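Local atomic coordinates of beta-glycosidase (Bacteroides caccae, PDB entry 6T2R), a protein that probably acts as an endo-acting O-glycanase of glycoside hydrolase family 16, an endo-beta-galactosidase that starts the breakdown of mucin glycans in the human gut. Residues Ile126-Tyr131 with Gln228-Asp233; Trp98-Arg103 with Tyr131-Tyr136. One frame throughout, in Å; residues are numbered along the deposited sequence.

Contact 1. Residues Ile126-Tyr131 with Gln228-Asp233; sequences IWTLPY and QYLLID
Trp127 lies across Leu231 where two antiparallel strands of the family 16 beta-jelly roll, 126-130 and 228-233, run side by side. The CB of Leu231 sits over one indole face, 3.7 Å from the centroid of the five-membered ring, a CH-pi contact, while Leu231 CD2 reaches Trp127 CZ2 on the benzo part, 3.5 Å away. Trp127 CG stands between the backbone N and the carbonyl carbon (chi1 59°), which folds the ring over the neighbouring strand. Backbone pairs Trp127 with Leu231 and Leu129 with Tyr229 are hydrogen-bonded; Leu231 N to Trp127 O is the shortest of the four bonds at 2.7 Å. Leu129 and Tyr229 run alongside each other on the Trp127 face, Leu129 CB lying 3.6 Å from Tyr229 CE2, and Pro130 O meets the tyrosine ring at its edge. This face also meets Glu143 and Asp145, part of the family's E-x-D-x-x-E-type signature, and Trp57 packs edge-to-face with Trp127, so it probably belongs to the substrate cleft. On the other face lie Ile126, Thr128, Leu230 and Ile232, the last two touching strand 251-263. Thr128 and Gln228 cross at about a right angle, and Thr128 OG1 donates to Gln228 OE1 at 2.7 Å; a water bound to Thr128 O donates to the same OE1. Asp233 OD2 is taken by Gln235, whereas Asp233 OD1 accepts from Trp127 NE1 at 2.9 Å, in the indole plane.

Contact 2. Residues Trp98-Arg103 with Tyr131-Tyr136; sequences WTKDKR and YETDKY
Tyr131 inserts its ring against the turn 99-103, its CE1 lying 3.6 Å from Arg103 C and its OH 3.1 Å from Asp101 C. With CG anti to the backbone N (chi1 -173°), the phenol reaches across to the other loop. Thr99 O and Lys102 N lie at the ring edge, and no direct hydrogen bond joins the two segments. Water carries the polar link instead. One water sits 3.4 Å above the centre of the Tyr131 ring; it accepts from Asp101 N and donates to Tyr131 O at 2.7 Å, so it joins the two backbones across the ring face. A second water donates to Asp101 OD1 over 2.6 Å and is also hydrogen-bonded to Thr133 OG1, extending the bridge to Thr133. Beside it, the Lys100 chain comes within 4.3 Å of Thr133, CE to CG2, a loose contact.

The turn that receives the tyrosine is held from within. Thr99 O accepts from both Lys102 N and Arg103 N, and Thr99 OG1 donates to Arg103 O at 2.7 Å, in the carbonyl plane, which ties the ends of the turn together; the same hydroxyl oxygen accepts from Leu230 N of strand 228-233. Lys102 NZ reaches Thr44 O, Trp47 O and Ser48 OG, and Arg103 makes a cation-pi contact with Trp33. The contact thus joins two surface loops, one between strands 92-98 and 108-116, the other between 125-130 and 143-145, with strand 228-233 touching both through Tyr229.

How the contacts relate
Contact 1 is buried near the centre of the chain, whereas contact 2 lies at the surface, where the loops following strands 92-98 and 125-130 come together. Strand 228-233 pairs with both of these strands, so the loops emerge from adjoining parts of the same sheet. Tyr131, just past the end of the strand, belongs to both contacts and carries the chain into the loop pairing. They also meet directly: Leu230 O probably accepts a hydrogen bond from Thr99 N, and Tyr229 packs against Thr99 and Lys100. Contact 1 combines regular backbone bonds, apolar packing and two direct side-chain hydrogen bonds; contact 2 relies on one inserted ring and water-mediated links.

Contact 1. Residues Ile126-Tyr131 with Gln228-Asp233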
loop_
_atom_site.group_PDB
_atom_site.type_symbol
_atom_site.label_atom_id
_atom_site.label_comp_id
_atom_site.label_asym_id
_atom_site.label_seq_id
_atom_site.Cartn_x
_atom_site.Cartn_y
_atom_site.Cartn_z
ATOM N N ILE A 126 -1.667 -1.796 1.598
ATOM C CA ILE A 126 -1.307 -1.198 0.280
ATOM C C ILE A 126 -0.692 0.158 0.605
ATOM O O ILE A 126 -1.350 0.967 1.273
ATOM C CB ILE A 126 -2.557 -1.066 -0.612
ATOM C CG1 ILE A 126 -3.227 -2.424 -0.837
ATOM C CG2 ILE A 126 -2.211 -0.360 -1.911
ATOM C CD1 ILE A 126 -4.622 -2.391 -1.440
ATOM N N TRP A 127 0.523 0.423 0.159
ATOM C CA TRP A 127 1.229 1.595 0.690
ATOM C C TRP A 127 2.414 1.946 -0.177
ATOM O O TRP A 127 2.813 1.108 -1.027
ATOM C CB TRP A 127 1.597 1.326 2.147
ATOM C CG TRP A 127 2.467 0.143 2.442
ATOM C CD1 TRP A 127 2.223 -1.186 2.212
ATOM C CD2 TRP A 127 3.683 0.188 3.217
ATOM N NE1 TRP A 127 3.231 -1.955 2.744
ATOM C CE2 TRP A 127 4.138 -1.140 3.355
ATOM C CE3 TRP A 127 4.436 1.235 3.780
ATOM C CZ2 TRP A 127 5.301 -1.449 4.039
ATOM C CZ3 TRP A 127 5.598 0.932 4.457
ATOM C CH2 TRP A 127 6.010 -0.397 4.582
ATOM N N THR A 128 2.926 3.160 0.023
ATOM C CA THR A 128 4.069 3.687 -0.734
ATOM C C THR A 128 5.121 4.291 0.194
ATOM O O THR A 128 4.791 4.799 1.267
ATOM C CB THR A 128 3.633 4.704 -1.792
ATOM O OG1 THR A 128 3.357 5.944 -1.135
ATOM C CG2 THR A 128 2.476 4.185 -2.619
ATOM N N LEU A 129 6.357 4.178 -0.283
ATOM C CA LEU A 129 7.623 4.654 0.310
ATOM C C LEU A 129 8.380 5.399 -0.781
ATOM O O LEU A 129 8.073 5.230 -1.950
ATOM C CB LEU A 129 8.404 3.440 0.826
ATOM C CG LEU A 129 7.847 2.827 2.111
ATOM C CD1 LEU A 129 8.685 1.650 2.516
ATOM C CD2 LEU A 129 7.764 3.861 3.230
ATOM N N PRO A 130 9.355 6.265 -0.429
ATOM C CA PRO A 130 10.185 6.928 -1.432
ATOM C C PRO A 130 10.924 5.933 -2.321
ATOM O O PRO A 130 11.521 4.987 -1.814
ATOM C CB PRO A 130 11.160 7.790 -0.612
ATOM C CG PRO A 130 10.438 7.957 0.724
ATOM C CD PRO A 130 9.690 6.662 0.938
ATOM N N TYR A 131 10.815 6.161 -3.635
ATOM C CA TYR A 131 11.473 5.370 -4.699
ATOM C C TYR A 131 12.986 5.469 -4.517
ATOM O O TYR A 131 13.676 4.457 -4.643
ATOM C CB TYR A 131 11.102 5.881 -6.097
ATOM C CG TYR A 131 11.639 4.975 -7.171
ATOM C CD1 TYR A 131 10.974 3.797 -7.511
ATOM C CD2 TYR A 131 12.855 5.261 -7.770
ATOM C CE1 TYR A 131 11.504 2.924 -8.442
ATOM C CE2 TYR A 131 13.377 4.427 -8.737
ATOM C CZ TYR A 131 12.706 3.253 -9.064
ATOM O OH TYR A 131 13.280 2.421 -9.983
ATOM N N GLN A 228 7.590 7.682 -5.699
ATOM C CA GLN A 228 7.156 6.624 -4.763
ATOM C C GLN A 228 7.393 5.263 -5.415
ATOM O O GLN A 228 7.324 5.182 -6.668
ATOM C CB GLN A 228 5.673 6.855 -4.433
ATOM C CG GLN A 228 5.385 8.266 -3.908
ATOM C CD GLN A 228 5.762 8.410 -2.452
ATOM O OE1 GLN A 228 5.537 7.494 -1.663
ATOM N NE2 GLN A 228 6.378 9.542 -2.095
ATOM N N TYR A 229 7.621 4.228 -4.606
ATOM C CA TYR A 229 7.358 2.827 -5.020
ATOM C C TYR A 229 6.178 2.290 -4.203
ATOM O O TYR A 229 5.912 2.781 -3.069
ATOM C CB TYR A 229 8.623 1.980 -4.951
ATOM C CG TYR A 229 9.095 1.498 -3.598
ATOM C CD1 TYR A 229 8.745 0.243 -3.140
ATOM C CD2 TYR A 229 9.965 2.249 -2.820
ATOM C CE1 TYR A 229 9.212 -0.246 -1.928
ATOM C CE2 TYR A 229 10.441 1.776 -1.608
ATOM C CZ TYR A 229 10.083 0.517 -1.175
ATOM O OH TYR A 229 10.563 0.012 -0.010
ATOM N N LEU A 230 5.494 1.300 -4.780
ATOM C CA LEU A 230 4.215 0.746 -4.281
ATOM C C LEU A 230 4.489 -0.634 -3.704
ATOM O O LEU A 230 5.258 -1.378 -4.316
ATOM C CB LEU A 230 3.262 0.620 -5.465
ATOM C CG LEU A 230 1.924 -0.017 -5.133
ATOM C CD1 LEU A 230 1.194 0.717 -4.003
ATOM C CD2 LEU A 230 1.063 -0.053 -6.384
ATOM N N LEU A 231 3.958 -0.882 -2.528
ATOM C CA LEU A 231 4.002 -2.166 -1.796
ATOM C C LEU A 231 2.551 -2.627 -1.645
ATOM O O LEU A 231 1.672 -1.787 -1.234
ATOM C CB LEU A 231 4.636 -1.973 -0.405
ATOM C CG LEU A 231 6.054 -1.383 -0.367
ATOM C CD1 LEU A 231 6.015 0.153 -0.362
ATOM C CD2 LEU A 231 6.800 -1.856 0.866
ATOM N N ILE A 232 2.332 -3.905 -1.891
ATOM C CA ILE A 232 1.053 -4.634 -1.671
ATOM C C ILE A 232 1.423 -5.947 -0.993
ATOM O O ILE A 232 2.223 -6.696 -1.598
ATOM C CB ILE A 232 0.285 -4.893 -2.980
ATOM C CG1 ILE A 232 0.037 -3.596 -3.749
ATOM C CG2 ILE A 232 -1.010 -5.618 -2.632
ATOM C CD1 ILE A 232 -0.532 -3.757 -5.135
ATOM N N ASP A 233 0.971 -6.187 0.236
ATOM C CA ASP A 233 1.534 -7.353 0.950
ATOM C C ASP A 233 0.621 -7.751 2.090
ATOM O O ASP A 233 0.083 -6.866 2.776
ATOM C CB ASP A 233 2.965 -7.065 1.441
ATOM C CG ASP A 233 3.029 -6.001 2.529
ATOM O OD1 ASP A 233 2.868 -4.804 2.201
ATOM O OD2 ASP A 233 3.166 -6.392 3.701
HETATM O O HOH W 1 5.782 7.669 0.893
#

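Contact 2. Residues Trp98-Arg103 with Tyr131-Tyr136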
loop_
_atom_site.group_PDB
_atom_site.type_symbol
_atom_site.label_atom_id
_atom_site.label_comp_id
_atom_site.label_asym_id
_atom_site.label_seq_id
_atom_site.Cartn_x
_atom_site.Cartn_y
_atom_site.Cartn_z
ATOM N N TRP A 98 6.576 -5.542 -4.389
ATOM C CA TRP A 98 6.891 -4.095 -4.440
ATOM C C TRP A 98 7.519 -3.716 -5.778
ATOM O O TRP A 98 7.962 -4.597 -6.548
ATOM C CB TRP A 98 7.723 -3.656 -3.235
ATOM C CG TRP A 98 9.103 -4.228 -3.102
ATOM C CD1 TRP A 98 9.898 -4.797 -4.057
ATOM C CD2 TRP A 98 9.896 -4.174 -1.907
ATOM N NE1 TRP A 98 11.108 -5.136 -3.523
ATOM C CE2 TRP A 98 11.135 -4.774 -2.205
ATOM C CE3 TRP A 98 9.664 -3.677 -0.620
ATOM C CZ2 TRP A 98 12.150 -4.880 -1.265
ATOM C CZ3 TRP A 98 10.660 -3.806 0.321
ATOM C CH2 TRP A 98 11.891 -4.388 -0.005
ATOM N N THR A 99 7.416 -2.449 -6.110
ATOM C CA THR A 99 7.915 -1.919 -7.396
ATOM C C THR A 99 9.281 -1.278 -7.164
ATOM O O THR A 99 9.735 -0.580 -8.085
ATOM C CB THR A 99 7.007 -0.856 -8.024
ATOM O OG1 THR A 99 6.955 0.339 -7.235
ATOM C CG2 THR A 99 5.624 -1.383 -8.291
ATOM N N LYS A 100 9.863 -1.480 -5.981
ATOM C CA LYS A 100 11.180 -0.919 -5.650
ATOM C C LYS A 100 12.159 -1.244 -6.783
ATOM O O LYS A 100 12.227 -2.391 -7.189
ATOM C CB LYS A 100 11.735 -1.475 -4.340
ATOM C CG LYS A 100 13.090 -0.875 -3.952
ATOM C CD LYS A 100 13.764 -1.572 -2.791
ATOM C CE LYS A 100 12.989 -1.387 -1.515
ATOM N NZ LYS A 100 13.827 -1.680 -0.337
ATOM N N ASP A 101 12.904 -0.240 -7.227
ATOM C CA ASP A 101 13.998 -0.351 -8.217
ATOM C C ASP A 101 13.415 -0.683 -9.588
ATOM O O ASP A 101 14.229 -0.822 -10.479
ATOM C CB ASP A 101 15.060 -1.369 -7.783
ATOM C CG ASP A 101 15.797 -0.987 -6.489
ATOM O OD1 ASP A 101 16.193 0.182 -6.373
ATOM O OD2 ASP A 101 15.927 -1.839 -5.570
ATOM N N LYS A 102 12.087 -0.769 -9.763
ATOM C CA LYS A 102 11.488 -1.145 -11.082
ATOM C C LYS A 102 10.468 -0.123 -11.591
ATOM O O LYS A 102 10.487 0.146 -12.792
ATOM C CB LYS A 102 10.834 -2.527 -10.998
ATOM C CG LYS A 102 11.830 -3.666 -10.831
ATOM C CD LYS A 102 11.244 -5.074 -10.761
ATOM C CE LYS A 102 12.364 -6.086 -10.863
ATOM N NZ LYS A 102 11.868 -7.439 -10.596
ATOM N N ARG A 103 9.519 0.343 -10.776
ATOM C CA ARG A 103 8.589 1.376 -11.260
ATOM C C ARG A 103 8.377 2.454 -10.182
ATOM O O ARG A 103 7.984 2.137 -9.032
ATOM C CB ARG A 103 7.268 0.771 -11.739
ATOM C CG ARG A 103 6.277 1.883 -12.071
ATOM C CD ARG A 103 5.085 1.393 -12.840
ATOM N NE ARG A 103 5.515 1.049 -14.179
ATOM C CZ ARG A 103 5.498 1.873 -15.225
ATOM N NH1 ARG A 103 5.046 3.108 -15.091
ATOM N NH2 ARG A 103 5.927 1.455 -16.411
ATOM N N TYR A 131 10.815 6.161 -3.635
ATOM C CA TYR A 131 11.473 5.370 -4.699
ATOM C C TYR A 131 12.986 5.469 -4.517
ATOM O O TYR A 131 13.676 4.457 -4.643
ATOM C CB TYR A 131 11.102 5.881 -6.097
ATOM C CG TYR A 131 11.639 4.975 -7.171
ATOM C CD1 TYR A 131 10.974 3.797 -7.511
ATOM C CD2 TYR A 131 12.855 5.261 -7.770
ATOM C CE1 TYR A 131 11.504 2.924 -8.442
ATOM C CE2 TYR A 131 13.377 4.427 -8.737
ATOM C CZ TYR A 131 12.706 3.253 -9.064
ATOM O OH TYR A 131 13.280 2.421 -9.983
ATOM N N GLU A 132 13.480 6.665 -4.226
ATOM C CA GLU A 132 14.947 6.930 -4.124
ATOM C C GLU A 132 15.462 6.473 -2.740
ATOM O O GLU A 132 15.590 7.312 -1.831
ATOM C CB GLU A 132 15.205 8.404 -4.403
ATOM C CG GLU A 132 14.791 8.836 -5.799
ATOM C CD GLU A 132 14.512 10.328 -5.882
ATOM O OE1 GLU A 132 15.287 10.989 -6.539
ATOM O OE2 GLU A 132 13.542 10.830 -5.261
ATOM N N THR A 133 15.738 5.177 -2.583
ATOM C CA THR A 133 16.008 4.563 -1.264
ATOM C C THR A 133 17.392 4.962 -0.746
ATOM O O THR A 133 17.620 4.763 0.429
ATOM C CB THR A 133 15.854 3.041 -1.325
ATOM O OG1 THR A 133 16.776 2.567 -2.292
ATOM C CG2 THR A 133 14.457 2.624 -1.703
ATOM N N ASP A 134 18.301 5.431 -1.591
ATOM C CA ASP A 134 19.648 5.874 -1.121
ATOM C C ASP A 134 19.660 7.388 -0.899
ATOM O O ASP A 134 20.757 7.938 -0.688
ATOM C CB ASP A 134 20.755 5.400 -2.062
ATOM C CG ASP A 134 20.573 5.914 -3.470
ATOM O OD1 ASP A 134 19.488 6.464 -3.748
ATOM O OD2 ASP A 134 21.507 5.741 -4.279
ATOM N N LYS A 135 18.475 8.001 -0.824
ATOM C CA LYS A 135 18.308 9.475 -0.720
ATOM C C LYS A 135 17.384 9.879 0.432
ATOM O O LYS A 135 17.466 11.056 0.884
ATOM C CB LYS A 135 17.720 10.042 -2.008
ATOM C CG LYS A 135 17.919 11.541 -2.154
ATOM C CD LYS A 135 17.274 12.169 -3.377
ATOM C CE LYS A 135 17.260 13.685 -3.294
ATOM N NZ LYS A 135 16.519 14.244 -4.451
ATOM N N TYR A 136 16.536 8.970 0.882
ATOM C CA TYR A 136 15.530 9.252 1.923
ATOM C C TYR A 136 15.624 8.152 2.976
ATOM O O TYR A 136 15.958 6.966 2.660
ATOM C CB TYR A 136 14.119 9.439 1.331
ATOM C CG TYR A 136 13.994 10.630 0.429
ATOM C CD1 TYR A 136 13.920 11.922 0.957
ATOM C CD2 TYR A 136 14.050 10.477 -0.946
ATOM C CE1 TYR A 136 13.880 13.026 0.137
ATOM C CE2 TYR A 136 13.990 11.570 -1.787
ATOM C CZ TYR A 136 13.909 12.838 -1.240
ATOM O OH TYR A 136 13.844 13.912 -2.071
HETATM O O HOH W 2 13.307 1.959 -5.572
HETATM O O HOH W 3 15.822 0.712 -3.834
#